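Local atomic coordinates of ABC transporter substrate-binding protein (Bradyrhizobium japonicum, PDB entry 4I1D), a protein that probably captures a solute, possibly a polyamine, in the periplasm for an ABC transporter, and here carries D-malate in its ligand pocket. Residues Val108-Lys114 against Lys218-Tyr223; Pro262-Gly268 against Arg284-Ser290; Asn141-Leu147 against Ala314-Trp318; Leu173-Lys177 against Trp318-Gln323. One frame throughout, in Å; residues are numbered along the deposited sequence.

In the fold
Along the chain the segments run 108-114, 141-147, 173-177, 218-223, 262-268, 284-290 and then the C-terminal helix, so contact 1 alternates with contacts 3 and 4, while contact 2 falls entirely between their halves. Contacts 3 and 4 have centres 9 Å apart and share Trp-318 on helix 309-321, which packs against the consecutive helices 146-153 and 166-176. Contacts 1 and 2, 17 Å between centres, meet where Tyr-223 OH probably hydrogen-bonds Gln-287 O at 2.7 Å. Contacts 2 and 4 lie 33 Å apart between centres, on opposite sides of the chain's centre. Contact 2 is local; the others join distant parts of the chain, contacts 3 and 4 packing its C-terminal helix on one lobe.

Contact 1: Val108-Lys114 against Lys218-Tyr223; sequences VLAYSQK and KVSFTY. With SO4 (sulfate ion), chain K; ACT (acetate ion), chain R.
Strands 108-112 and 219-223 run antiparallel, their axes 4.7 Å apart at closest and at 152°. Ala-110 faces Phe-221 and Ser-112 faces Val-219 as non-hydrogen-bonded pairs, with CA-CA distances of 4.1 and 4.3 Å. Between them Ser-220, nearly fully extended (-159/-169), forms the hydrogen-bonded pair with Tyr-111: Tyr-111 N to Ser-220 O and Ser-220 N to Tyr-111 O are both 3.0 Å. Tyr-111 takes chi1 p, which folds its ring back so that one face covers Ser-220 O; Gln-113 NE2 comes within 3.3 Å of Ser-220 CB. Lys-218 closes one end, its O accepting from Gln-113 N at 2.7 Å, while its amine leads away from the partner strand. At the other end Val-108, chi1 m, sets CG2 3.5 Å from Phe-221 CD2 and CG1 4.0 Å from Tyr-223 CD1. There a water spans the backbone, 3.0 Å from Leu-109 N and 2.8 Å from Thr-222 O. Helix 206-214 packs through Val-209 on the face carrying Ala-110 and Phe-221, and Val-108 and Ala-110 also bond to strand 201-205. Long strands 100-112 and 219-235, paired antiparallel here beside strand 201-205, are consistent with the family's type II periplasmic binding protein fold.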
# COMPACT_ATOMS: atom_id res chain seq x y z
N VAL A 108 14.75 -29.22 23.54
CA VAL A 108 14.59 -30.67 23.61
C VAL A 108 13.33 -31.18 22.92
O VAL A 108 12.37 -30.43 22.70
CB VAL A 108 14.61 -31.18 25.08
CG1 VAL A 108 15.98 -30.98 25.72
CG2 VAL A 108 13.53 -30.49 25.91
N LEU A 109 13.35 -32.45 22.56
CA LEU A 109 12.16 -33.16 22.14
C LEU A 109 11.28 -33.41 23.38
O LEU A 109 11.63 -34.20 24.26
CB LEU A 109 12.55 -34.49 21.48
CG LEU A 109 11.44 -35.44 21.01
CD1 LEU A 109 10.41 -34.69 20.20
CD2 LEU A 109 11.99 -36.63 20.21
N ALA A 110 10.16 -32.69 23.45
CA ALA A 110 9.17 -32.89 24.50
C ALA A 110 7.99 -33.64 23.92
O ALA A 110 7.74 -33.57 22.70
CB ALA A 110 8.71 -31.53 25.09
N TYR A 111 7.27 -34.36 24.77
CA TYR A 111 6.22 -35.24 24.30
C TYR A 111 5.23 -35.54 25.42
O TYR A 111 5.57 -35.50 26.59
CB TYR A 111 6.84 -36.54 23.77
CG TYR A 111 7.58 -37.32 24.84
CD1 TYR A 111 8.95 -37.16 25.02
CD2 TYR A 111 6.91 -38.21 25.67
CE1 TYR A 111 9.64 -37.87 26.00
CE2 TYR A 111 7.58 -38.92 26.66
CZ TYR A 111 8.94 -38.74 26.82
OH TYR A 111 9.61 -39.44 27.80
N SER A 112 3.99 -35.83 25.03
CA SER A 112 2.92 -36.19 25.95
C SER A 112 3.02 -37.65 26.41
O SER A 112 3.15 -38.58 25.59
CB SER A 112 1.57 -35.95 25.28
OG SER A 112 0.54 -36.68 25.93
N GLN A 113 2.93 -37.86 27.72
CA GLN A 113 2.93 -39.22 28.26
C GLN A 113 1.58 -39.90 28.10
O GLN A 113 1.51 -41.12 28.17
CB GLN A 113 3.34 -39.24 29.74
CG GLN A 113 4.81 -38.94 29.97
CD GLN A 113 5.08 -38.52 31.41
OE1 GLN A 113 4.15 -38.19 32.16
NE2 GLN A 113 6.35 -38.52 31.80
N LYS A 114 0.53 -39.12 27.91
CA LYS A 114 -0.78 -39.70 27.63
C LYS A 114 -0.76 -40.33 26.24
O LYS A 114 -1.28 -41.43 26.03
CB LYS A 114 -1.90 -38.65 27.73
CG LYS A 114 -2.46 -38.49 29.14
CD LYS A 114 -3.54 -37.39 29.21
CE LYS A 114 -3.90 -37.05 30.66
NZ LYS A 114 -4.85 -35.88 30.80
N LYS A 218 0.83 -34.35 32.13
CA LYS A 218 1.44 -35.64 31.85
C LYS A 218 2.35 -35.53 30.63
O LYS A 218 2.02 -36.04 29.56
CB LYS A 218 0.37 -36.72 31.64
CG LYS A 218 -0.40 -37.06 32.90
CD LYS A 218 0.54 -37.15 34.09
CE LYS A 218 -0.16 -37.72 35.33
NZ LYS A 218 -1.25 -36.84 35.85
N VAL A 219 3.48 -34.86 30.79
CA VAL A 219 4.42 -34.67 29.70
C VAL A 219 5.85 -34.83 30.19
O VAL A 219 6.10 -34.80 31.40
CB VAL A 219 4.26 -33.28 29.05
CG1 VAL A 219 2.80 -33.00 28.73
CG2 VAL A 219 4.83 -32.20 29.96
N SER A 220 6.78 -35.01 29.27
CA SER A 220 8.17 -35.18 29.63
C SER A 220 9.05 -34.85 28.44
O SER A 220 8.57 -34.31 27.43
CB SER A 220 8.43 -36.62 30.09
OG SER A 220 9.77 -36.78 30.55
N PHE A 221 10.33 -35.17 28.54
CA PHE A 221 11.27 -34.88 27.46
C PHE A 221 12.53 -35.71 27.62
O PHE A 221 12.76 -36.31 28.67
CB PHE A 221 11.62 -33.39 27.41
CG PHE A 221 12.58 -32.94 28.48
CD1 PHE A 221 12.12 -32.46 29.70
CD2 PHE A 221 13.95 -32.98 28.27
CE1 PHE A 221 13.00 -32.04 30.69
CE2 PHE A 221 14.85 -32.56 29.25
CZ PHE A 221 14.37 -32.08 30.46
N THR A 222 13.34 -35.72 26.58
CA THR A 222 14.63 -36.40 26.63
C THR A 222 15.72 -35.40 26.31
O THR A 222 15.49 -34.44 25.57
CB THR A 222 14.71 -37.55 25.60
OG1 THR A 222 16.00 -38.16 25.67
CG2 THR A 222 14.49 -37.02 24.20
N TYR A 223 16.91 -35.62 26.86
CA TYR A 223 18.05 -34.80 26.48
C TYR A 223 18.71 -35.38 25.22
O TYR A 223 19.53 -34.73 24.57
CB TYR A 223 19.06 -34.67 27.62
CG TYR A 223 18.72 -33.60 28.65
CD1 TYR A 223 18.69 -32.25 28.30
CD2 TYR A 223 18.44 -33.94 29.97
CE1 TYR A 223 18.37 -31.27 29.23
CE2 TYR A 223 18.13 -32.97 30.92
CZ TYR A 223 18.09 -31.64 30.54
OH TYR A 223 17.79 -30.69 31.49
S SO4 K . 16.65 -40.82 27.62
O1 SO4 K . 16.72 -41.84 28.66
O2 SO4 K . 16.84 -39.49 28.22
O3 SO4 K . 17.69 -41.08 26.62
O4 SO4 K . 15.33 -40.88 27.01
C ACT R . -2.01 -33.78 28.09
O ACT R . -1.28 -34.41 27.29
OXT ACT R . -1.44 -33.28 29.09
CH3 ACT R . -3.49 -33.62 27.85
O HOH W 1 16.08 -33.63 22.96

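Contact 2: Pro262-Gly268 against Arg284-Ser290. With SO4 (sulfate ion), chain J.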
# COMPACT_ATOMS: atom_id res chain seq x y z
N PRO A 262 20.62 -23.70 39.71
CA PRO A 262 19.87 -24.94 39.43
C PRO A 262 19.13 -25.48 40.65
O PRO A 262 18.45 -26.50 40.57
CB PRO A 262 20.96 -25.92 39.01
CG PRO A 262 22.21 -25.38 39.59
CD PRO A 262 22.06 -23.89 39.52
N LEU A 263 19.28 -24.83 41.80
CA LEU A 263 18.47 -25.22 42.94
C LEU A 263 17.06 -24.65 42.75
O LEU A 263 16.11 -25.07 43.40
CB LEU A 263 19.09 -24.72 44.24
CG LEU A 263 20.41 -25.37 44.65
CD1 LEU A 263 20.74 -25.03 46.10
CD2 LEU A 263 20.33 -26.87 44.48
N HIS A 264 16.94 -23.70 41.82
CA HIS A 264 15.70 -22.94 41.70
C HIS A 264 15.07 -23.04 40.32
O HIS A 264 13.92 -22.65 40.12
CB HIS A 264 15.95 -21.48 42.09
CG HIS A 264 16.26 -21.31 43.55
ND1 HIS A 264 17.52 -21.00 44.01
CD2 HIS A 264 15.48 -21.45 44.65
CE1 HIS A 264 17.50 -20.94 45.34
NE2 HIS A 264 16.28 -21.21 45.74
N ILE A 265 15.83 -23.59 39.38
CA ILE A 265 15.34 -23.74 38.03
C ILE A 265 16.20 -24.76 37.29
O ILE A 265 17.37 -24.94 37.61
CB ILE A 265 15.30 -22.39 37.28
CG1 ILE A 265 14.40 -22.49 36.04
CG2 ILE A 265 16.72 -21.89 36.96
CD1 ILE A 265 14.11 -21.15 35.40
N ASP A 266 15.59 -25.43 36.32
CA ASP A 266 16.21 -26.54 35.61
C ASP A 266 17.23 -26.09 34.55
O ASP A 266 17.21 -26.58 33.41
CB ASP A 266 15.11 -27.39 34.95
CG ASP A 266 15.62 -28.73 34.47
OD1 ASP A 266 16.54 -29.27 35.12
OD2 ASP A 266 15.10 -29.23 33.44
N TYR A 267 18.11 -25.17 34.90
CA TYR A 267 19.16 -24.74 33.98
C TYR A 267 20.51 -25.03 34.60
O TYR A 267 20.62 -25.15 35.82
CB TYR A 267 19.01 -23.26 33.63
CG TYR A 267 17.73 -22.99 32.86
CD1 TYR A 267 17.28 -23.88 31.90
CD2 TYR A 267 16.96 -21.85 33.11
CE1 TYR A 267 16.10 -23.66 31.20
CE2 TYR A 267 15.77 -21.61 32.40
CZ TYR A 267 15.35 -22.52 31.45
OH TYR A 267 14.18 -22.32 30.73
N GLY A 268 21.52 -25.19 33.76
CA GLY A 268 22.85 -25.54 34.22
C GLY A 268 23.67 -24.30 34.51
O GLY A 268 23.41 -23.24 33.93
N ARG A 284 19.84 -34.13 41.66
CA ARG A 284 19.42 -32.88 41.04
C ARG A 284 20.26 -32.55 39.81
O ARG A 284 19.74 -32.08 38.79
CB ARG A 284 19.47 -31.73 42.05
CG ARG A 284 19.17 -30.35 41.46
CD ARG A 284 17.79 -30.32 40.82
NE ARG A 284 17.48 -29.04 40.18
CZ ARG A 284 16.48 -28.86 39.32
NH1 ARG A 284 15.71 -29.88 38.98
NH2 ARG A 284 16.27 -27.66 38.79
N ALA A 285 21.57 -32.77 39.91
CA ALA A 285 22.47 -32.51 38.80
C ALA A 285 22.08 -33.34 37.58
O ALA A 285 22.15 -32.87 36.44
CB ALA A 285 23.91 -32.82 39.20
N ALA A 286 21.64 -34.58 37.84
CA ALA A 286 21.28 -35.52 36.79
C ALA A 286 20.16 -35.01 35.89
O ALA A 286 19.86 -35.62 34.86
CB ALA A 286 20.89 -36.87 37.41
N GLN A 287 19.53 -33.90 36.29
CA GLN A 287 18.40 -33.34 35.56
C GLN A 287 18.79 -32.11 34.77
O GLN A 287 17.95 -31.52 34.08
CB GLN A 287 17.26 -33.00 36.53
CG GLN A 287 16.67 -34.22 37.23
CD GLN A 287 15.80 -33.86 38.43
OE1 GLN A 287 15.88 -32.75 38.96
NE2 GLN A 287 14.98 -34.81 38.87
N LEU A 288 20.05 -31.71 34.87
CA LEU A 288 20.48 -30.43 34.31
C LEU A 288 21.03 -30.59 32.91
O LEU A 288 21.63 -31.62 32.58
CB LEU A 288 21.51 -29.75 35.22
CG LEU A 288 21.10 -29.50 36.67
CD1 LEU A 288 22.26 -28.92 37.46
CD2 LEU A 288 19.89 -28.59 36.76
N PRO A 289 20.84 -29.56 32.07
CA PRO A 289 21.27 -29.57 30.66
C PRO A 289 22.78 -29.75 30.47
O PRO A 289 23.19 -30.45 29.55
CB PRO A 289 20.83 -28.19 30.14
CG PRO A 289 19.65 -27.81 31.05
CD PRO A 289 20.06 -28.35 32.41
N SER A 290 23.59 -29.15 31.34
CA SER A 290 25.04 -29.19 31.17
C SER A 290 25.75 -30.22 32.06
O SER A 290 26.99 -30.23 32.13
CB SER A 290 25.64 -27.81 31.41
OG SER A 290 25.19 -27.27 32.64
S SO4 J . 12.42 -26.91 37.73
O1 SO4 J . 13.03 -26.46 38.98
O2 SO4 J . 12.94 -26.12 36.62
O3 SO4 J . 12.72 -28.32 37.53
O4 SO4 J . 10.97 -26.72 37.80
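Hydrogen bonding centres on Arg-284. Its guanidinium meets one carbonyl edge-on, with NE 2.7 Å and NH2 3.0 Å from Pro-262 O, and NH1 reaches back to Gln-287 OE1 at 2.9 Å. Pairing with Asp-266 is looser: OD1 stands 4.0 Å from Arg-284 NH1 and well out of the guanidinium plane, so only the charges attract. Asp-266 OD2 is held instead by Asn-206. A sulfate, probably from the crystallisation liquor, accepts a weak bond from Asp-266 N to its O2 at 2.8 Å.

Two turns shape the segments: an inverse gamma turn centred on Asp-266 and a type I turn from Ala-285 to Leu-288.

Van der Waals packing fills the remainder: the apolar pair Pro-262 CB and Leu-288 CD1 at 3.6 Å, Pro-289 CD 3.5 Å from Asp-266 O, and Gly-268 CA 3.3 Å from Ser-290 OG, where a CB would clash.

The Tyr-267 side chain lies about 6 Å from the bound D-malate, so this loop borders the ligand pocket. The loop after helix 255-260 is thus tied to the end of helix 282-285, with Ile-265 on helix 12-30, Tyr-267 and Pro-289 against strand 100-112, and Pro-289 also touching strand 219-235.

Contact 3: Asn141-Leu147 against Ala314-Trp318; sequences NHPIATL and AEKRW. With ACT (acetate ion), chain S.
Trp-318 lays its indole across Pro-143, whose CD sits 3.7 Å from the centroid of the five-membered ring and 16° off its normal, a CH-pi contact. Chi1 t and chi2 -104° direct the ring at segment 141-147; the CA atoms of Pro-143 and Trp-318 are 6.2 Å apart. At the indole edge NE1 donates to Asn-141 OD1 at 2.9 Å. At the six-membered ring, Trp-318 CH2 lies 3.8 Å from Thr-146 CG2, and CZ3 4.1 Å from Leu-147 CD2; Leu-147 CD1 touches Ala-314 CB at 4.2 Å.

The loop is extended at His-142 (-172/139), and Ala-145 takes a positive phi (73/-38) at the N-cap of helix 146-153. Thr-146 OG1 donates to His-142 O at 2.6 Å, and Ile-144 N to His-142 ND1 at 3.3 Å.

Segment 314-318 is helical, part of helix 309-321, and its Glu-315 pairs with Arg-69. Asn-141 touches Thr-185 of the malate pocket. The C-terminal helix packs on the connection between strand 137-140 and helix 146-153, in an alpha/beta lobe as in periplasmic binding proteins.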
# COMPACT_ATOMS: atom_id res chain seq x y z
N ASN A 141 9.04 -21.25 15.44
CA ASN A 141 9.15 -20.43 14.23
C ASN A 141 10.44 -19.64 14.26
O ASN A 141 10.43 -18.42 14.43
CB ASN A 141 7.96 -19.47 14.10
CG ASN A 141 7.87 -18.84 12.71
OD1 ASN A 141 8.87 -18.71 11.99
ND2 ASN A 141 6.66 -18.45 12.32
N HIS A 142 11.56 -20.34 14.09
CA HIS A 142 12.87 -19.73 14.23
C HIS A 142 13.96 -20.70 13.80
O HIS A 142 13.91 -21.89 14.11
CB HIS A 142 13.09 -19.32 15.69
CG HIS A 142 14.12 -18.25 15.85
ND1 HIS A 142 15.47 -18.52 15.89
CD2 HIS A 142 14.00 -16.91 15.99
CE1 HIS A 142 16.13 -17.39 16.05
NE2 HIS A 142 15.26 -16.39 16.11
N PRO A 143 14.97 -20.19 13.09
CA PRO A 143 16.01 -21.07 12.53
C PRO A 143 16.92 -21.70 13.58
O PRO A 143 17.34 -22.85 13.41
CB PRO A 143 16.80 -20.15 11.59
CG PRO A 143 16.50 -18.74 12.09
CD PRO A 143 15.10 -18.79 12.63
N ILE A 144 17.21 -20.98 14.66
CA ILE A 144 18.14 -21.47 15.68
C ILE A 144 17.65 -22.74 16.37
O ILE A 144 16.50 -22.80 16.81
CB ILE A 144 18.39 -20.39 16.74
CG1 ILE A 144 18.85 -19.10 16.07
CG2 ILE A 144 19.43 -20.86 17.75
CD1 ILE A 144 20.22 -19.18 15.53
N ALA A 145 18.52 -23.74 16.47
CA ALA A 145 18.20 -25.07 17.03
C ALA A 145 17.33 -25.89 16.08
O ALA A 145 17.50 -27.10 15.96
CB ALA A 145 17.53 -24.95 18.40
N THR A 146 16.39 -25.22 15.41
CA THR A 146 15.52 -25.90 14.45
C THR A 146 16.32 -26.53 13.30
O THR A 146 16.12 -27.70 12.96
CB THR A 146 14.45 -24.92 13.90
OG1 THR A 146 13.78 -24.29 14.99
CG2 THR A 146 13.43 -25.66 13.04
N LEU A 147 17.23 -25.75 12.70
CA LEU A 147 18.07 -26.28 11.62
C LEU A 147 18.87 -27.47 12.12
O LEU A 147 18.94 -28.49 11.44
CB LEU A 147 19.04 -25.21 11.10
CG LEU A 147 18.40 -24.01 10.43
CD1 LEU A 147 19.46 -23.21 9.70
CD2 LEU A 147 17.32 -24.45 9.46
N ALA A 314 21.98 -17.93 6.76
CA ALA A 314 20.98 -18.92 7.14
C ALA A 314 19.75 -18.25 7.76
O ALA A 314 18.61 -18.57 7.40
CB ALA A 314 21.55 -19.97 8.08
N GLU A 315 19.98 -17.29 8.66
CA GLU A 315 18.89 -16.57 9.31
C GLU A 315 18.02 -15.84 8.30
O GLU A 315 16.80 -15.91 8.38
CB GLU A 315 19.40 -15.59 10.38
CG GLU A 315 20.00 -16.28 11.59
CD GLU A 315 20.36 -15.30 12.71
OE1 GLU A 315 19.43 -14.76 13.35
OE2 GLU A 315 21.57 -15.08 12.96
N LYS A 316 18.66 -15.16 7.35
CA LYS A 316 17.92 -14.41 6.33
C LYS A 316 17.04 -15.32 5.47
O LYS A 316 16.03 -14.87 4.91
CB LYS A 316 18.86 -13.58 5.44
CG LYS A 316 19.62 -12.50 6.21
CD LYS A 316 19.90 -11.25 5.37
CE LYS A 316 20.52 -10.14 6.24
NZ LYS A 316 20.62 -8.80 5.57
N ARG A 317 17.40 -16.59 5.35
CA ARG A 317 16.62 -17.51 4.52
C ARG A 317 15.34 -17.95 5.22
O ARG A 317 14.40 -18.37 4.55
CB ARG A 317 17.44 -18.73 4.10
CG ARG A 317 18.48 -18.42 3.02
CD ARG A 317 19.48 -19.54 2.85
NE ARG A 317 18.84 -20.75 2.36
CZ ARG A 317 19.51 -21.82 1.94
NH1 ARG A 317 20.84 -21.82 1.95
NH2 ARG A 317 18.85 -22.89 1.51
N TRP A 318 15.31 -17.87 6.55
CA TRP A 318 14.16 -18.35 7.30
C TRP A 318 12.93 -17.58 6.88
O TRP A 318 11.87 -18.16 6.67
CB TRP A 318 14.35 -18.17 8.81
CG TRP A 318 13.30 -18.89 9.59
CD1 TRP A 318 12.22 -18.34 10.23
CD2 TRP A 318 13.21 -20.30 9.80
NE1 TRP A 318 11.47 -19.33 10.82
CE2 TRP A 318 12.06 -20.54 10.57
CE3 TRP A 318 14.00 -21.39 9.40
CZ2 TRP A 318 11.67 -21.83 10.96
CZ3 TRP A 318 13.62 -22.67 9.79
CH2 TRP A 318 12.46 -22.88 10.56
C ACT S . 15.27 -21.48 1.48
O ACT S . 16.01 -20.46 1.51
OXT ACT S . 15.85 -22.60 1.39
CH3 ACT S . 13.77 -21.37 1.53

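Contact 4: Leu173-Lys177 against Trp318-Gln323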
# COMPACT_ATOMS: atom_id res chain seq x y z
N LEU A 173 13.25 -29.77 6.46
CA LEU A 173 12.16 -29.03 7.10
C LEU A 173 10.94 -28.90 6.19
O LEU A 173 9.80 -28.89 6.67
CB LEU A 173 12.64 -27.65 7.54
CG LEU A 173 13.40 -27.65 8.86
CD1 LEU A 173 14.15 -26.34 9.02
CD2 LEU A 173 12.42 -27.87 10.01
N GLU A 174 11.19 -28.78 4.89
CA GLU A 174 10.12 -28.72 3.91
C GLU A 174 9.32 -30.01 3.96
O GLU A 174 8.10 -29.99 3.88
CB GLU A 174 10.67 -28.50 2.50
CG GLU A 174 10.53 -27.07 2.01
CD GLU A 174 9.07 -26.61 1.95
OE1 GLU A 174 8.18 -27.46 1.75
OE2 GLU A 174 8.82 -25.40 2.10
N GLU A 175 10.02 -31.13 4.11
CA GLU A 175 9.36 -32.43 4.19
C GLU A 175 8.37 -32.52 5.37
O GLU A 175 7.28 -33.07 5.22
CB GLU A 175 10.40 -33.55 4.26
CG GLU A 175 9.80 -34.92 4.59
CD GLU A 175 10.85 -36.01 4.82
OE1 GLU A 175 12.07 -35.72 4.71
OE2 GLU A 175 10.44 -37.16 5.12
N ILE A 176 8.72 -31.97 6.52
CA ILE A 176 7.92 -32.16 7.74
C ILE A 176 6.79 -31.14 7.83
O ILE A 176 5.79 -31.36 8.51
CB ILE A 176 8.80 -32.05 9.01
CG1 ILE A 176 8.13 -32.73 10.22
CG2 ILE A 176 9.06 -30.58 9.36
CD1 ILE A 176 7.55 -34.11 9.93
N LYS A 177 6.97 -30.02 7.14
CA LYS A 177 6.11 -28.85 7.27
C LYS A 177 4.59 -29.13 7.28
O LYS A 177 3.85 -28.57 8.10
CB LYS A 177 6.48 -27.85 6.18
CG LYS A 177 6.03 -26.43 6.41
CD LYS A 177 6.55 -25.55 5.30
CE LYS A 177 6.56 -24.08 5.71
NZ LYS A 177 7.00 -23.22 4.59
N TRP A 318 15.31 -17.87 6.55
CA TRP A 318 14.16 -18.35 7.30
C TRP A 318 12.93 -17.58 6.88
O TRP A 318 11.87 -18.16 6.67
CB TRP A 318 14.35 -18.17 8.81
CG TRP A 318 13.30 -18.89 9.59
CD1 TRP A 318 12.22 -18.34 10.23
CD2 TRP A 318 13.21 -20.30 9.80
NE1 TRP A 318 11.47 -19.33 10.82
CE2 TRP A 318 12.06 -20.54 10.57
CE3 TRP A 318 14.00 -21.39 9.40
CZ2 TRP A 318 11.67 -21.83 10.96
CZ3 TRP A 318 13.62 -22.67 9.79
CH2 TRP A 318 12.46 -22.88 10.56
N ALA A 319 13.09 -16.27 6.76
CA ALA A 319 11.99 -15.38 6.46
C ALA A 319 11.22 -15.86 5.25
O ALA A 319 9.99 -15.93 5.27
CB ALA A 319 12.49 -13.95 6.26
N SER A 320 11.94 -16.22 4.19
CA SER A 320 11.29 -16.66 2.96
C SER A 320 10.85 -18.12 3.03
O SER A 320 9.93 -18.54 2.32
CB SER A 320 12.20 -16.43 1.75
OG SER A 320 13.32 -17.29 1.79
N PHE A 321 11.50 -18.90 3.89
CA PHE A 321 11.07 -20.28 4.09
C PHE A 321 9.66 -20.34 4.70
O PHE A 321 8.89 -21.21 4.36
CB PHE A 321 12.07 -21.04 4.96
CG PHE A 321 11.59 -22.39 5.40
CD1 PHE A 321 11.22 -22.62 6.71
CD2 PHE A 321 11.49 -23.43 4.49
CE1 PHE A 321 10.79 -23.87 7.12
CE2 PHE A 321 11.04 -24.68 4.89
CZ PHE A 321 10.69 -24.90 6.20
N MSE A 322 9.34 -19.41 5.60
CA MSE A 322 8.00 -19.35 6.19
C MSE A 322 7.09 -18.36 5.46
O MSE A 322 7.33 -17.16 5.50
CB MSE A 322 8.08 -18.99 7.66
CG MSE A 322 9.00 -19.91 8.47
SE MSE A 322 8.28 -21.72 8.57
CE MSE A 322 6.70 -21.28 9.64
N GLN A 323 6.05 -18.89 4.81
CA GLN A 323 5.11 -18.12 3.97
C GLN A 323 5.51 -18.22 2.50
O GLN A 323 6.22 -17.37 1.98
CB GLN A 323 4.99 -16.65 4.39
CG GLN A 323 3.77 -16.33 5.27
CD GLN A 323 2.62 -15.69 4.50
OE1 GLN A 323 2.66 -15.57 3.27
NE2 GLN A 323 1.58 -15.26 5.22
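This is a helix-to-helix contact at the edge of an alpha/beta lobe of the periplasmic binding protein fold: the last turn of the C-terminal helix 309-321 rests against the end of helix 166-176, away from the malate site. The backbones stay well apart, 8.5 Å between the CA atoms of Glu-174 and Phe-321, and long side chains bridge the gap.

Phe-321, with chi1 t, points its ring at the helix end, meeting Leu-173, Glu-174 and Lys-177. Its CZ is 3.6 Å from Leu-173 CB, and its CE2 is 3.6 Å from Glu-174 OE2. Leu-173 also extends CD1 to the edge of the Trp-318 indole, 3.8 Å from CZ3, where the same leucine joins Thr-146 and Leu-147 of helix 146-153. The indole nitrogen is engaged by Asn-141.

Lys-177 is almost fully extended, which carries its amine across the gap and over the face of the Phe-321 ring. Glu-174 OE2 lies 3.8 Å from Lys-177 NZ, a long salt bridge within segment 173-177, and Asp-167 of the second subunit pairs with that amine, so the site adjoins a subunit interface. Selenomethionine Met-322, the first residue to leave the helix, brings SE to 4.1 Å from Lys-177 CE. The lysine amine meets Phe-321 twice: NZ stands 4.3 Å from the Phe-321 ring centroid, 11° off the normal, a cation-pi contact, and donates to Phe-321 O at 2.8 Å.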